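Local coordinates for protein endoglucanase (Fervidobacterium pennivorans DSM 9078, PDB 6KDD) that probably hydrolyses beta-glucosidic links in glucan chains, as a family 5 glycoside hydrolase built on a TIM barrel, at residues 24-29 / 48-53; 98-103 / 124-129; 176-181 / 185-190; 233-238 / 276-281. All coordinates share one frame; numbering follows the deposited sequence.

Interaction 1 of 4, residues 24-29 / 48-53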
loop_
_atom_site.group_PDB
_atom_site.type_symbol
_atom_site.label_atom_id
_atom_site.label_comp_id
_atom_site.label_asym_id
_atom_site.label_seq_id
_atom_site.Cartn_x
_atom_site.Cartn_y
_atom_site.Cartn_z
ATOM N N VAL A 24 -5.860 5.974 2.746
ATOM C CA VAL A 24 -4.968 6.760 1.919
ATOM C C VAL A 24 -3.521 6.425 2.282
ATOM O O VAL A 24 -3.161 6.236 3.435
ATOM C CB VAL A 24 -5.270 8.269 1.995
ATOM C CG1 VAL A 24 -5.051 8.836 3.398
ATOM C CG2 VAL A 24 -4.516 9.077 0.941
ATOM N N ASN A 25 -2.674 6.377 1.259
ATOM C CA ASN A 25 -1.257 6.215 1.510
ATOM C C ASN A 25 -0.637 7.560 1.890
ATOM O O ASN A 25 -0.880 8.547 1.198
ATOM C CB ASN A 25 -0.609 5.706 0.225
ATOM C CG ASN A 25 -0.833 4.226 0.031
ATOM O OD1 ASN A 25 -0.023 3.411 0.484
ATOM N ND2 ASN A 25 -1.840 3.890 -0.771
ATOM N N ILE A 26 0.267 7.562 2.880
ATOM C CA ILE A 26 1.117 8.747 3.045
ATOM C C ILE A 26 2.421 8.484 2.313
ATOM O O ILE A 26 3.328 7.921 2.915
ATOM C CB ILE A 26 1.434 9.015 4.535
ATOM C CG1 ILE A 26 0.216 8.830 5.446
ATOM C CG2 ILE A 26 2.165 10.357 4.713
ATOM C CD1 ILE A 26 -0.975 9.607 5.019
ATOM N N GLY A 27 2.484 8.858 1.027
ATOM C CA GLY A 27 3.616 8.500 0.192
ATOM C C GLY A 27 4.604 9.663 0.032
ATOM O O GLY A 27 4.324 10.823 0.451
ATOM N N ASN A 28 5.767 9.334 -0.582
ATOM C CA ASN A 28 6.850 10.299 -0.794
ATOM C C ASN A 28 7.449 10.771 0.525
ATOM O O ASN A 28 8.009 11.873 0.595
ATOM C CB ASN A 28 6.423 11.494 -1.666
ATOM C CG ASN A 28 6.348 11.110 -3.129
ATOM O OD1 ASN A 28 5.672 10.144 -3.487
ATOM N ND2 ASN A 28 7.000 11.869 -3.992
ATOM N N ALA A 29 7.361 9.914 1.557
ATOM C CA ALA A 29 7.730 10.306 2.906
ATOM C C ALA A 29 8.759 9.300 3.438
ATOM O O ALA A 29 9.958 9.412 3.104
ATOM C CB ALA A 29 6.458 10.426 3.750
ATOM N N GLU A 48 -5.121 14.118 11.787
ATOM C CA GLU A 48 -6.409 14.719 12.164
ATOM C C GLU A 48 -7.185 15.127 10.906
ATOM O O GLU A 48 -8.399 14.928 10.828
ATOM C CB GLU A 48 -6.142 15.991 12.975
ATOM C CG GLU A 48 -7.300 16.358 13.871
ATOM C CD GLU A 48 -7.156 17.726 14.532
ATOM O OE1 GLU A 48 -6.050 18.335 14.445
ATOM O OE2 GLU A 48 -8.158 18.186 15.132
ATOM N N ILE A 49 -6.466 15.771 9.975
ATOM C CA ILE A 49 -6.996 16.207 8.686
ATOM C C ILE A 49 -7.649 15.047 7.933
ATOM O O ILE A 49 -8.748 15.199 7.408
ATOM C CB ILE A 49 -5.909 16.958 7.889
ATOM C CG1 ILE A 49 -5.621 18.338 8.509
ATOM C CG2 ILE A 49 -6.292 17.080 6.428
ATOM C CD1 ILE A 49 -4.341 18.972 8.093
ATOM N N ILE A 50 -6.966 13.878 7.856
ATOM C CA ILE A 50 -7.385 12.706 7.104
ATOM C C ILE A 50 -8.610 12.095 7.790
ATOM O O ILE A 50 -9.568 11.668 7.143
ATOM C CB ILE A 50 -6.157 11.735 7.069
ATOM C CG1 ILE A 50 -5.126 12.270 6.062
ATOM C CG2 ILE A 50 -6.530 10.266 6.824
ATOM C CD1 ILE A 50 -3.734 11.603 6.123
ATOM N N LYS A 51 -8.580 12.029 9.133
ATOM C CA LYS A 51 -9.705 11.402 9.820
ATOM C C LYS A 51 -10.946 12.276 9.638
ATOM O O LYS A 51 -12.023 11.758 9.379
ATOM C CB LYS A 51 -9.397 11.236 11.316
ATOM C CG LYS A 51 -10.529 10.627 12.162
ATOM C CD LYS A 51 -10.845 9.170 11.832
ATOM C CE LYS A 51 -12.031 8.707 12.660
ATOM N NZ LYS A 51 -12.187 7.240 12.593
ATOM N N LYS A 52 -10.787 13.600 9.768
ATOM C CA LYS A 52 -11.936 14.500 9.702
ATOM C C LYS A 52 -12.537 14.461 8.298
ATOM O O LYS A 52 -13.741 14.581 8.148
ATOM C CB LYS A 52 -11.507 15.922 10.094
ATOM C CG LYS A 52 -12.528 17.009 9.755
ATOM C CD LYS A 52 -12.422 18.321 10.552
ATOM C CE LYS A 52 -13.142 18.256 11.891
ATOM N NZ LYS A 52 -14.617 18.066 11.781
ATOM N N ARG A 53 -11.707 14.227 7.272
ATOM C CA ARG A 53 -12.188 14.134 5.892
ATOM C C ARG A 53 -13.047 12.880 5.681
ATOM O O ARG A 53 -13.814 12.832 4.736
ATOM C CB ARG A 53 -11.017 14.249 4.899
ATOM C CG ARG A 53 -11.379 14.165 3.418
ATOM C CD ARG A 53 -12.266 15.408 3.137
ATOM N NE ARG A 53 -12.754 15.545 1.760
ATOM C CZ ARG A 53 -13.776 14.866 1.237
ATOM N NH1 ARG A 53 -14.471 14.008 1.975
ATOM N NH2 ARG A 53 -14.116 15.082 -0.033
#
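V24 and I26 meet I50 inside the first beta-alpha-beta unit of a TIM barrel, in which strand 22-25 is followed by the outer helix 45-53 and then by strand 57-60. The unit is a compact example of how such a barrel packs its helical layer against its sheet: a single isoleucine of the helix reaches down to two branched side chains of the strand and the turn after it. V24 and I50 are the residues whose backbones come nearest, 8.3 Å from CA to CA. I50 CG1 lies beside the backbone N, and a nearly extended second torsion (chi2 168°) carries CD1 away from the helix. This methyl, I50 CD1, touches I26 CD1 at 3.6 Å and V24 CG1 at 4.1 Å. The other branch, I50 CG2, leans on the same V24 methyl, with 4.0 Å to V24 CG1, so that V24 CG1 is met by both arms of the isoleucine. I26 is shaped differently: its chi2 of -53° folds CD1 back beside its own CA, and the side chain meets I50 at a slant.

V58 of the next strand packs on both I26 and I50, and I50 also packs on F295. Between V24 and I26, N25 sends its amide to the other side of the strand, where OD1 accepts from R59 and ND2 donates to the carbonyls of G259 and Y292. Across the contact itself only carbon meets carbon, the closest approach being methyl to methyl, I26 CD1 on I50 CD1.

Interaction 2 of 4, residues 98-103 / 124-129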
loop_
_atom_site.group_PDB
_atom_site.type_symbol
_atom_site.label_atom_id
_atom_site.label_comp_id
_atom_site.label_asym_id
_atom_site.label_seq_id
_atom_site.Cartn_x
_atom_site.Cartn_y
_atom_site.Cartn_z
ATOM N N VAL A 98 -4.041 1.560 10.913
ATOM C CA VAL A 98 -2.708 1.878 10.402
ATOM C C VAL A 98 -2.081 0.622 9.809
ATOM O O VAL A 98 -2.025 -0.421 10.456
ATOM C CB VAL A 98 -1.761 2.476 11.461
ATOM C CG1 VAL A 98 -0.421 2.848 10.820
ATOM C CG2 VAL A 98 -2.347 3.666 12.163
ATOM N N ILE A 99 -1.553 0.754 8.599
ATOM C CA ILE A 99 -0.802 -0.310 7.975
ATOM C C ILE A 99 0.625 0.193 7.786
ATOM O O ILE A 99 0.846 1.240 7.147
ATOM C CB ILE A 99 -1.404 -0.700 6.614
ATOM C CG1 ILE A 99 -2.823 -1.230 6.777
ATOM C CG2 ILE A 99 -0.445 -1.697 5.941
ATOM C CD1 ILE A 99 -3.748 -1.000 5.590
ATOM N N ILE A 100 1.571 -0.569 8.343
ATOM C CA ILE A 100 2.984 -0.304 8.106
ATOM C C ILE A 100 3.559 -1.456 7.275
ATOM O O ILE A 100 3.232 -2.634 7.484
ATOM C CB ILE A 100 3.773 -0.105 9.419
ATOM C CG1 ILE A 100 3.628 -1.299 10.375
ATOM C CG2 ILE A 100 3.355 1.201 10.101
ATOM C CD1 ILE A 100 4.658 -1.276 11.508
ATOM N N ASN A 101 4.457 -1.096 6.359
ATOM C CA ASN A 101 5.051 -2.108 5.506
ATOM C C ASN A 101 6.576 -2.003 5.545
ATOM O O ASN A 101 7.159 -1.209 6.297
ATOM C CB ASN A 101 4.503 -2.006 4.076
ATOM C CG ASN A 101 5.074 -0.825 3.320
ATOM O OD1 ASN A 101 6.086 -0.234 3.715
ATOM N ND2 ASN A 101 4.426 -0.480 2.216
ATOM N N THR A 102 7.215 -2.814 4.677
ATOM C CA THR A 102 8.553 -2.533 4.200
ATOM C C THR A 102 8.426 -2.217 2.699
ATOM O O THR A 102 7.638 -2.848 2.004
ATOM C CB THR A 102 9.503 -3.721 4.476
ATOM O OG1 THR A 102 9.583 -3.855 5.897
ATOM C CG2 THR A 102 10.892 -3.532 3.897
ATOM N N HIS A 103 9.196 -1.243 2.220
ATOM C CA HIS A 103 8.988 -0.673 0.898
ATOM C C HIS A 103 10.336 -0.250 0.325
ATOM O O HIS A 103 11.176 0.283 1.052
ATOM C CB HIS A 103 8.115 0.588 1.122
ATOM C CG HIS A 103 7.193 1.017 0.026
ATOM N ND1 HIS A 103 7.647 1.652 -1.133
ATOM C CD2 HIS A 103 5.848 1.061 -0.031
ATOM C CE1 HIS A 103 6.610 2.053 -1.861
ATOM N NE2 HIS A 103 5.502 1.687 -1.214
ATOM N N ARG A 124 11.410 -9.274 12.199
ATOM C CA ARG A 124 11.482 -9.841 13.543
ATOM C C ARG A 124 11.473 -8.675 14.533
ATOM O O ARG A 124 10.737 -8.700 15.527
ATOM C CB ARG A 124 12.740 -10.710 13.728
ATOM C CG ARG A 124 12.873 -11.307 15.132
ATOM C CD ARG A 124 14.272 -11.865 15.426
ATOM N NE ARG A 124 14.727 -12.777 14.366
ATOM C CZ ARG A 124 14.288 -14.026 14.172
ATOM N NH1 ARG A 124 13.388 -14.569 14.970
ATOM N NH2 ARG A 124 14.757 -14.749 13.168
ATOM N N GLN A 125 12.247 -7.640 14.206
ATOM C CA GLN A 125 12.419 -6.480 15.055
ATOM C C GLN A 125 11.142 -5.651 15.127
ATOM O O GLN A 125 10.774 -5.160 16.200
ATOM C CB GLN A 125 13.569 -5.635 14.545
ATOM C CG GLN A 125 14.917 -6.291 14.822
ATOM C CD GLN A 125 15.937 -5.477 14.086
ATOM O OE1 GLN A 125 16.413 -4.469 14.578
ATOM N NE2 GLN A 125 16.239 -5.885 12.858
ATOM N N ILE A 126 10.490 -5.454 13.975
ATOM C CA ILE A 126 9.345 -4.552 13.958
ATOM C C ILE A 126 8.259 -5.246 14.757
ATOM O O ILE A 126 7.546 -4.621 15.547
ATOM C CB ILE A 126 8.866 -4.269 12.517
ATOM C CG1 ILE A 126 9.934 -3.564 11.690
ATOM C CG2 ILE A 126 7.547 -3.483 12.519
ATOM C CD1 ILE A 126 9.665 -3.633 10.174
ATOM N N ALA A 127 8.098 -6.535 14.475
ATOM C CA ALA A 127 7.049 -7.324 15.098
ATOM C C ALA A 127 7.230 -7.310 16.615
ATOM O O ALA A 127 6.243 -7.182 17.345
ATOM C CB ALA A 127 7.032 -8.730 14.525
ATOM N N LYS A 128 8.489 -7.364 17.060
ATOM C CA LYS A 128 8.780 -7.367 18.488
ATOM C C LYS A 128 8.472 -5.998 19.083
ATOM O O LYS A 128 7.810 -5.906 20.109
ATOM C CB LYS A 128 10.249 -7.696 18.755
ATOM C CG LYS A 128 10.522 -9.190 18.877
ATOM C CD LYS A 128 11.919 -9.535 19.349
ATOM C CE LYS A 128 12.150 -11.028 19.419
ATOM N NZ LYS A 128 13.533 -11.364 19.012
ATOM N N PHE A 129 8.963 -4.946 18.417
ATOM C CA PHE A 129 8.723 -3.579 18.837
ATOM C C PHE A 129 7.233 -3.257 18.983
ATOM O O PHE A 129 6.864 -2.609 19.965
ATOM C CB PHE A 129 9.440 -2.621 17.878
ATOM C CG PHE A 129 9.493 -1.199 18.370
ATOM C CD1 PHE A 129 8.449 -0.317 18.101
ATOM C CD2 PHE A 129 10.595 -0.738 19.081
ATOM C CE1 PHE A 129 8.514 0.993 18.558
ATOM C CE2 PHE A 129 10.657 0.572 19.529
ATOM C CZ PHE A 129 9.622 1.439 19.252
#
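I100 on strand 97-101 and I126 on helix 112-129 have the nearest backbones here, with their CA atoms 9.6 Å apart, a spacing that leaves the gap to be filled by side chains alone. Strand and helix belong to the eight-stranded TIM barrel, the strand in its closed parallel sheet and the helix in the layer outside. I100 and I126 both aim their CB atoms at each other's segment, but the two side chains run by each other in opposite senses instead of meeting end on. As a result the end of one touches the side branch of the other: I100 CD1 sits 3.8 Å from I126 CG2. On I100, CG1 is wedged between the backbone N and the carbonyl carbon (chi1 56°), and from there an extended chi2 of 166° takes CD1 straight out to the helix. I126 also has an extended chain, but its CG1 arm runs along toward the end of the strand, which is why its CD1 nears T102 and not I100.

T102 and I126 both also touch W64, while V88 of helix 78-93 packs on I100. N101, between I100 and T102, points its CB away from the helix; its OD1 accepts from the backbone N of I62, and its carbonyl O takes the indole N-H of W64. The same tryptophan thus joins apolar packing to a backbone tie. T102 contributes the looser touch, its OG1 lying 4.3 Å from I126 CD1.

Interaction 3 of 4, residues 176-181 / 185-190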
loop_
_atom_site.group_PDB
_atom_site.type_symbol
_atom_site.label_atom_id
_atom_site.label_comp_id
_atom_site.label_asym_id
_atom_site.label_seq_id
_atom_site.Cartn_x
_atom_site.Cartn_y
_atom_site.Cartn_z
ATOM N N ILE A 176 -0.518 -9.583 2.542
ATOM C CA ILE A 176 0.402 -10.234 1.611
ATOM C C ILE A 176 0.102 -9.683 0.220
ATOM O O ILE A 176 -1.023 -9.839 -0.286
ATOM C CB ILE A 176 0.175 -11.772 1.581
ATOM C CG1 ILE A 176 0.132 -12.358 3.004
ATOM C CG2 ILE A 176 1.236 -12.437 0.711
ATOM C CD1 ILE A 176 1.447 -12.139 3.772
ATOM N N ASP A 177 1.114 -9.053 -0.369
ATOM C CA ASP A 177 0.928 -8.424 -1.665
ATOM C C ASP A 177 1.029 -9.522 -2.737
ATOM O O ASP A 177 1.833 -10.421 -2.598
ATOM C CB ASP A 177 2.068 -7.440 -1.950
ATOM C CG ASP A 177 1.933 -6.076 -1.252
ATOM O OD1 ASP A 177 1.446 -6.022 -0.088
ATOM O OD2 ASP A 177 2.328 -5.085 -1.859
ATOM N N ALA A 178 0.268 -9.384 -3.820
ATOM C CA ALA A 178 0.549 -10.102 -5.060
ATOM C C ALA A 178 1.937 -9.755 -5.601
ATOM O O ALA A 178 2.452 -8.667 -5.358
ATOM C CB ALA A 178 -0.573 -9.892 -6.053
ATOM N N PRO A 179 2.637 -10.682 -6.327
ATOM C CA PRO A 179 3.934 -10.364 -6.932
ATOM C C PRO A 179 3.702 -9.588 -8.245
ATOM O O PRO A 179 2.582 -9.121 -8.488
ATOM C CB PRO A 179 4.525 -11.774 -7.143
ATOM C CG PRO A 179 3.319 -12.614 -7.445
ATOM C CD PRO A 179 2.225 -12.090 -6.542
ATOM N N ASN A 180 4.756 -9.389 -9.032
ATOM C CA ASN A 180 4.692 -8.620 -10.288
ATOM C C ASN A 180 4.131 -7.215 -10.044
ATOM O O ASN A 180 3.205 -6.773 -10.735
ATOM C CB ASN A 180 3.954 -9.354 -11.410
ATOM C CG ASN A 180 3.937 -8.630 -12.753
ATOM O OD1 ASN A 180 2.954 -8.693 -13.502
ATOM N ND2 ASN A 180 5.028 -7.966 -13.107
ATOM N N TRP A 181 4.747 -6.504 -9.086
ATOM C CA TRP A 181 4.378 -5.139 -8.691
ATOM C C TRP A 181 2.966 -5.093 -8.118
ATOM O O TRP A 181 2.322 -4.056 -8.246
ATOM C CB TRP A 181 4.482 -4.133 -9.850
ATOM C CG TRP A 181 5.796 -4.105 -10.563
ATOM C CD1 TRP A 181 6.031 -4.635 -11.798
ATOM C CD2 TRP A 181 7.042 -3.527 -10.128
ATOM N NE1 TRP A 181 7.332 -4.429 -12.163
ATOM C CE2 TRP A 181 7.989 -3.784 -11.143
ATOM C CE3 TRP A 181 7.482 -2.886 -8.969
ATOM C CZ2 TRP A 181 9.301 -3.322 -11.080
ATOM C CZ3 TRP A 181 8.788 -2.462 -8.886
ATOM C CH2 TRP A 181 9.688 -2.677 -9.928
ATOM N N SER A 185 -3.535 -9.053 -11.995
ATOM C CA SER A 185 -3.461 -10.343 -12.656
ATOM C C SER A 185 -2.666 -11.349 -11.821
ATOM O O SER A 185 -2.939 -12.535 -11.905
ATOM C CB SER A 185 -2.958 -10.229 -14.078
ATOM O OG SER A 185 -1.563 -9.952 -14.094
ATOM N N ALA A 186 -1.759 -10.864 -10.953
ATOM C CA ALA A 186 -0.751 -11.681 -10.291
ATOM C C ALA A 186 -1.305 -12.433 -9.078
ATOM O O ALA A 186 -0.650 -13.315 -8.511
ATOM C CB ALA A 186 0.452 -10.836 -9.943
ATOM N N VAL A 187 -2.545 -12.100 -8.723
ATOM C CA VAL A 187 -3.277 -12.653 -7.596
ATOM C C VAL A 187 -3.353 -14.178 -7.726
ATOM O O VAL A 187 -3.055 -14.896 -6.763
ATOM C CB VAL A 187 -4.606 -11.880 -7.485
ATOM C CG1 VAL A 187 -5.939 -12.546 -7.836
ATOM C CG2 VAL A 187 -4.631 -10.780 -6.426
ATOM N N ARG A 188 -3.610 -14.661 -8.952
ATOM C CA ARG A 188 -3.720 -16.087 -9.235
ATOM C C ARG A 188 -2.375 -16.792 -9.060
ATOM O O ARG A 188 -2.341 -17.998 -8.819
ATOM C CB ARG A 188 -4.276 -16.340 -10.641
ATOM C CG ARG A 188 -5.703 -15.856 -10.843
ATOM C CD ARG A 188 -6.661 -16.930 -11.325
ATOM N NE ARG A 188 -7.959 -16.279 -11.278
ATOM C CZ ARG A 188 -8.778 -16.107 -12.308
ATOM N NH1 ARG A 188 -8.466 -16.589 -13.501
ATOM N NH2 ARG A 188 -9.919 -15.463 -12.126
ATOM N N SER A 189 -1.255 -16.060 -9.118
ATOM C CA SER A 189 0.022 -16.746 -8.974
ATOM C C SER A 189 0.538 -16.769 -7.521
ATOM O O SER A 189 1.675 -17.162 -7.231
ATOM C CB SER A 189 1.018 -16.270 -9.995
ATOM O OG SER A 189 1.874 -15.300 -9.446
ATOM N N LEU A 190 -0.335 -16.431 -6.572
ATOM C CA LEU A 190 0.056 -16.390 -5.167
ATOM C C LEU A 190 -0.315 -17.721 -4.503
ATOM O O LEU A 190 -1.448 -18.164 -4.615
ATOM C CB LEU A 190 -0.731 -15.217 -4.575
ATOM C CG LEU A 190 -0.249 -14.553 -3.293
ATOM C CD1 LEU A 190 1.193 -14.087 -3.357
ATOM C CD2 LEU A 190 -1.200 -13.409 -2.968
#
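L190 enters the contact with its CB directed toward strand 174-177, and its CG stands anti to the backbone N (chi1 -159°), which carries the two methyls down onto the chain around D177 to P179. L190 CD1 does most of the touching: it lies 3.8 Å from D177 O, 3.9 Å from P179 CD and, more loosely, 4.4 Å from I176 CG2. L190 CD2, the extended branch, comes 4.3 Å from A178 CA. The carbonyl under CD1 is also engaged by a donor, since D177 O accepts from the indole NE1 of W154, and that tryptophan, together with V200, packs on L190.

The setting is the passage out of the fifth strand of a TIM barrel. The chain turns at A178 and P179 at the strand's C-terminal end, passes through a weakly bonded helical turn, then doubles back through a short 3-10 segment, laying A186 to L190 over the turn. A178 CB rests on the A186–V187 peptide, 4.0 Å from A186 C, while V187 itself faces V245 and W248 of helix 232-252. A186 CB packs on P179 CD at 4.0 Å. The proline ring is approached by a polar atom too: S189 OG stands 3.6 Å from P179 CG. That hydroxyl is turned back on its own segment, where it gives a weak hydrogen bond to A186 O, the same carbonyl that receives the backbone N of S189.

Interaction 4 of 4, residues 233-238 / 276-281; sequences WEINQI and TESVRK
I235 and I238 of helix 232-252 face S278 and V279 of helix 269-285, two outer helices of the TIM barrel that flank strand 256-261 in the chain. The short segments run in broadly the same direction, at 40° to each other with 10.2 Å between axes. The two isoleucines share a first torsion, each with CG1 beside the backbone N, and differ in the second. I238 is extended (chi2 173°), so its CD1 projects across to the neighbouring helix and lands 3.8 Å from V279 CG2 and 4.1 Å from S278 CB. I235 is bent instead (chi2 -85°), which swings its CD1 over S278 to within 3.5 Å of S278 CB; its still shorter approach to the hydroxyl oxygen is doubtful. Small S278 thus takes a methyl from each isoleucine on its CB. Its OG lies beside the backbone N and is hydrogen-bonded to the carbonyl of K274, one turn earlier. V279 presents CG2, and its side chain crosses that of I238 at about a right angle.

W228 packs on I235, I238 and S278, whereas V279 also reaches L258 and F261 of the barrel strand. On the flank of the second helix, K281 comes back one turn to E277 in a salt bridge: K281 NZ lies 3.2 Å from E277 OE2 and approaches the anti lone pair of that oxygen.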
loop_
_atom_site.group_PDB
_atom_site.type_symbol
_atom_site.label_atom_id
_atom_site.label_comp_id
_atom_site.label_asym_id
_atom_site.label_seq_id
_atom_site.Cartn_x
_atom_site.Cartn_y
_atom_site.Cartn_z
ATOM N N TRP A 233 -17.051 0.875 -22.074
ATOM C CA TRP A 233 -16.094 -0.211 -22.266
ATOM C C TRP A 233 -14.885 0.001 -21.343
ATOM O O TRP A 233 -14.224 -0.971 -20.972
ATOM C CB TRP A 233 -15.599 -0.347 -23.730
ATOM C CG TRP A 233 -14.635 0.755 -24.056
ATOM C CD1 TRP A 233 -14.967 2.047 -24.345
ATOM C CD2 TRP A 233 -13.199 0.713 -24.044
ATOM N NE1 TRP A 233 -13.840 2.806 -24.523
ATOM C CE2 TRP A 233 -12.739 2.015 -24.347
ATOM C CE3 TRP A 233 -12.247 -0.283 -23.803
ATOM C CZ2 TRP A 233 -11.381 2.346 -24.416
ATOM C CZ3 TRP A 233 -10.908 0.041 -23.894
ATOM C CH2 TRP A 233 -10.481 1.336 -24.192
ATOM N N GLU A 234 -14.557 1.267 -21.054
ATOM C CA GLU A 234 -13.456 1.589 -20.142
ATOM C C GLU A 234 -13.789 1.147 -18.716
ATOM O O GLU A 234 -12.987 0.465 -18.063
ATOM C CB GLU A 234 -13.225 3.091 -20.090
ATOM C CG GLU A 234 -12.551 3.632 -21.328
ATOM C CD GLU A 234 -12.398 5.135 -21.292
ATOM O OE1 GLU A 234 -13.406 5.837 -21.061
ATOM O OE2 GLU A 234 -11.271 5.609 -21.474
ATOM N N ILE A 235 -15.006 1.501 -18.280
ATOM C CA ILE A 235 -15.545 1.065 -16.999
ATOM C C ILE A 235 -15.601 -0.450 -16.991
ATOM O O ILE A 235 -15.197 -1.050 -15.996
ATOM C CB ILE A 235 -16.903 1.727 -16.670
ATOM C CG1 ILE A 235 -16.859 3.255 -16.745
ATOM C CG2 ILE A 235 -17.497 1.219 -15.364
ATOM C CD1 ILE A 235 -16.385 3.923 -15.503
ATOM N N ASN A 236 -16.060 -1.067 -18.104
ATOM C CA ASN A 236 -16.136 -2.521 -18.187
ATOM C C ASN A 236 -14.773 -3.189 -17.997
ATOM O O ASN A 236 -14.701 -4.262 -17.386
ATOM C CB ASN A 236 -16.841 -3.044 -19.450
ATOM C CG ASN A 236 -18.351 -3.031 -19.303
ATOM O OD1 ASN A 236 -18.868 -3.316 -18.225
ATOM N ND2 ASN A 236 -19.064 -2.685 -20.364
ATOM N N GLN A 237 -13.717 -2.553 -18.506
ATOM C CA GLN A 237 -12.343 -3.025 -18.348
ATOM C C GLN A 237 -11.977 -3.136 -16.862
ATOM O O GLN A 237 -11.470 -4.167 -16.434
ATOM C CB GLN A 237 -11.357 -2.006 -18.921
ATOM C CG GLN A 237 -11.430 -1.831 -20.427
ATOM C CD GLN A 237 -10.659 -2.940 -21.093
ATOM O OE1 GLN A 237 -9.439 -3.031 -20.984
ATOM N NE2 GLN A 237 -11.385 -3.823 -21.753
ATOM N N ILE A 238 -12.257 -2.075 -16.079
ATOM C CA ILE A 238 -11.956 -2.090 -14.646
ATOM C C ILE A 238 -12.709 -3.249 -13.989
ATOM O O ILE A 238 -12.110 -4.041 -13.258
ATOM C CB ILE A 238 -12.242 -0.727 -13.970
ATOM C CG1 ILE A 238 -11.449 0.403 -14.646
ATOM C CG2 ILE A 238 -11.982 -0.817 -12.460
ATOM C CD1 ILE A 238 -11.792 1.795 -14.166
ATOM N N THR A 276 -10.599 7.735 -10.993
ATOM C CA THR A 276 -10.461 7.466 -9.550
ATOM C C THR A 276 -11.811 7.066 -8.944
ATOM O O THR A 276 -11.922 6.084 -8.215
ATOM C CB THR A 276 -9.872 8.697 -8.841
ATOM O OG1 THR A 276 -8.578 8.961 -9.382
ATOM C CG2 THR A 276 -9.703 8.532 -7.338
ATOM N N GLU A 277 -12.859 7.823 -9.283
ATOM C CA GLU A 277 -14.205 7.494 -8.829
ATOM C C GLU A 277 -14.623 6.094 -9.283
ATOM O O GLU A 277 -15.159 5.283 -8.513
ATOM C CB GLU A 277 -15.176 8.588 -9.294
ATOM C CG GLU A 277 -16.584 8.386 -8.765
ATOM C CD GLU A 277 -17.658 9.358 -9.247
ATOM O OE1 GLU A 277 -17.327 10.422 -9.832
ATOM O OE2 GLU A 277 -18.837 9.052 -9.022
ATOM N N SER A 278 -14.332 5.777 -10.554
ATOM C CA SER A 278 -14.702 4.485 -11.107
ATOM C C SER A 278 -13.977 3.335 -10.426
ATOM O O SER A 278 -14.613 2.326 -10.117
ATOM C CB SER A 278 -14.434 4.435 -12.585
ATOM O OG SER A 278 -15.302 5.349 -13.219
ATOM N N VAL A 279 -12.643 3.464 -10.268
ATOM C CA VAL A 279 -11.861 2.455 -9.576
ATOM C C VAL A 279 -12.368 2.276 -8.140
ATOM O O VAL A 279 -12.535 1.143 -7.659
ATOM C CB VAL A 279 -10.355 2.775 -9.630
ATOM C CG1 VAL A 279 -9.598 1.919 -8.639
ATOM C CG2 VAL A 279 -9.809 2.501 -11.040
ATOM N N ARG A 280 -12.584 3.400 -7.456
ATOM C CA ARG A 280 -13.025 3.351 -6.069
ATOM C C ARG A 280 -14.395 2.672 -5.947
ATOM O O ARG A 280 -14.590 1.804 -5.095
ATOM C CB ARG A 280 -13.009 4.757 -5.464
ATOM C CG ARG A 280 -13.278 4.764 -3.961
ATOM C CD ARG A 280 -14.772 4.899 -3.714
ATOM N NE ARG A 280 -15.094 6.247 -4.098
ATOM C CZ ARG A 280 -16.317 6.717 -4.280
ATOM N NH1 ARG A 280 -17.376 5.943 -4.108
ATOM N NH2 ARG A 280 -16.477 7.980 -4.626
ATOM N N LYS A 281 -15.358 3.073 -6.787
ATOM C CA LYS A 281 -16.673 2.430 -6.774
ATOM C C LYS A 281 -16.570 0.950 -7.130
ATOM O O LYS A 281 -17.324 0.137 -6.613
ATOM C CB LYS A 281 -17.656 3.096 -7.732
ATOM C CG LYS A 281 -18.074 4.501 -7.327
ATOM C CD LYS A 281 -18.882 5.173 -8.410
ATOM C CE LYS A 281 -20.263 5.570 -7.929
ATOM N NZ LYS A 281 -20.238 6.841 -7.162
#

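In the fold
Interactions 1, 2 and 3 reach the same closed sheet, on its first, third and fifth strands; interaction 4 joins two helices of the outer layer. They follow one another in series along the chain, and none touches another. The centres of interactions 1 and 2 are about 19 Å apart, and those of interactions 1 and 3 about 26 Å, on opposite sides of the chain's centre. Interactions 2 and 4, also on opposite sides, are separated by about 32 Å between centres. The side chain of T102 in interaction 2 is about 14 Å from a bound nickel ion. In TIM barrels the active site lies at the C-terminal ends of the strands, where 24-29, 98-103 and 176-181 leave the sheet.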